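Local coordinates for enoyl-CoA hydratase (Mycobacterium smegmatis, PDB 3PE8) that catalyses the hydration of trans-2-enoyl-CoA thioesters to 3-hydroxyacyl-CoA, as a member of the crotonase family, at the interface of chains A and B. Residues are numbered along the deposited sequence; one frame, centred on the assembly and turned at random. Chains: chain A/B, Enoyl-CoA hydratase.

The interface of chains A and B. Residues chain A 204-205, 208; chain B 135-136, 141, 223-224, 227, 231.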
# COMPACT_ATOMS: atom_id res chain seq x y z
N ALA A 204 11.55 -17.05 14.31
CA ALA A 204 10.22 -16.91 13.73
C ALA A 204 9.68 -15.47 13.91
O ALA A 204 9.14 -14.86 12.97
CB ALA A 204 9.25 -17.96 14.33
N LEU A 205 9.89 -14.90 15.08
CA LEU A 205 9.41 -13.56 15.34
C LEU A 205 10.22 -12.55 14.53
O LEU A 205 9.65 -11.64 13.91
CB LEU A 205 9.41 -13.22 16.83
CG LEU A 205 8.81 -11.85 17.15
CD1 LEU A 205 7.47 -11.48 16.44
CD2 LEU A 205 8.67 -11.71 18.66
N SER A 208 9.24 -12.61 10.95
CA SER A 208 8.00 -11.91 10.78
C SER A 208 8.17 -10.38 10.78
O SER A 208 7.62 -9.68 9.92
CB SER A 208 6.97 -12.36 11.82
OG SER A 208 5.74 -11.74 11.54
N MET B 135 3.80 -16.89 19.19
CA MET B 135 3.80 -15.74 18.28
C MET B 135 2.63 -14.80 18.62
O MET B 135 1.55 -15.26 18.98
CB MET B 135 3.70 -16.20 16.84
CG MET B 135 4.93 -16.90 16.35
SD MET B 135 6.37 -15.85 16.13
CE MET B 135 5.88 -15.08 14.57
N PRO B 136 2.82 -13.47 18.45
CA PRO B 136 1.77 -12.51 18.79
C PRO B 136 0.61 -12.54 17.78
O PRO B 136 0.83 -12.73 16.58
CB PRO B 136 2.51 -11.16 18.72
CG PRO B 136 3.59 -11.38 17.77
CD PRO B 136 4.03 -12.81 17.97
N SER B 141 3.54 -7.21 16.93
CA SER B 141 4.62 -7.09 15.96
C SER B 141 4.41 -5.94 14.95
O SER B 141 5.34 -5.54 14.25
CB SER B 141 4.87 -8.43 15.25
OG SER B 141 3.78 -8.88 14.50
N ALA B 223 0.04 -10.25 7.87
CA ALA B 223 1.32 -10.91 7.95
C ALA B 223 1.62 -11.49 9.33
O ALA B 223 2.12 -12.60 9.43
CB ALA B 223 2.44 -9.97 7.52
N GLU B 224 1.27 -10.74 10.37
CA GLU B 224 1.44 -11.21 11.75
C GLU B 224 0.57 -12.49 11.94
O GLU B 224 1.04 -13.50 12.51
CB GLU B 224 1.01 -10.11 12.75
CG GLU B 224 0.97 -10.62 14.20
CD GLU B 224 0.50 -9.60 15.18
OE1 GLU B 224 -0.72 -9.49 15.41
OE2 GLU B 224 1.40 -8.92 15.73
N ALA B 227 2.04 -15.45 10.11
CA ALA B 227 3.22 -15.97 10.80
C ALA B 227 2.82 -16.79 12.04
O ALA B 227 3.44 -17.82 12.33
CB ALA B 227 4.17 -14.84 11.19
N TRP B 231 3.54 -20.78 12.63
CA TRP B 231 4.15 -21.24 13.90
C TRP B 231 3.37 -22.36 14.58
O TRP B 231 3.94 -23.40 14.99
CB TRP B 231 4.29 -20.04 14.86
CG TRP B 231 4.85 -20.40 16.23
CD1 TRP B 231 4.15 -20.53 17.40
CD2 TRP B 231 6.22 -20.63 16.55
NE1 TRP B 231 5.01 -20.85 18.44
CE2 TRP B 231 6.28 -20.91 17.94
CE3 TRP B 231 7.41 -20.62 15.81
CZ2 TRP B 231 7.48 -21.16 18.59
CZ3 TRP B 231 8.58 -20.89 16.45
CH2 TRP B 231 8.62 -21.16 17.83
O HOH W 1 4.65 -11.45 13.99
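B:Met135 reaches across to A:Ala204, A:Leu205 and A:Ser208, neighbouring positions on one face of helix 199-234, in a patch that packs two copies of a crotonase-family subunit together. The same helix of chain B supplies B:Ala227 and B:Trp231 from a different stretch, an arrangement consistent with the trimers and hexamers common in this family, although the patch alone does not prove the assembly.

The methionine illustrates how a bent, flexible chain can contact a helix backbone and an aromatic ring at once. Its CB remains on chain B's side, and CG is the atom that meets the ring, lying over one face of the indole, toward the rim, 3.5 Å from CG of B:Trp231. A bend at chi2 (-70°) carries SD to the partner's backbone, 3.8 Å from N of A:Leu205. A second bend, at chi3, turns the terminal CE methyl along the helix, ending 3.6 Å from the carbonyl O of A:Ala204, with CB of A:Ser208 a little farther off. Thus sulfur and methyl touch the helix by van der Waals contact alone.

The indole serves both chains. CB of A:Ala204 comes in obliquely past the rim, 3.5 Å from CE3 of B:Trp231, on the same side of the plane as the methionine. Farther along, A:Leu205 holds CG anti to the backbone N (chi1 -176°), and from there its CD1 branch points to CG and CD of B:Pro136; the two side chains cross obliquely.

Polar matching here is indirect. OG of A:Ser208 passes beside the CB methyl of B:Ala227 and lies 2.7 Å from the O of water 1, which in turn is 2.8 Å from OG of B:Ser141. That hydroxyl donates to OE2 of B:Glu224 at 2.7 Å, on the carboxylate's anti side and 16° out of its plane. OE2 also accepts from the backbone N of B:Ser141, nearly along the C-O axis, so this second-shell glutamate positions the serine that holds the bridging water.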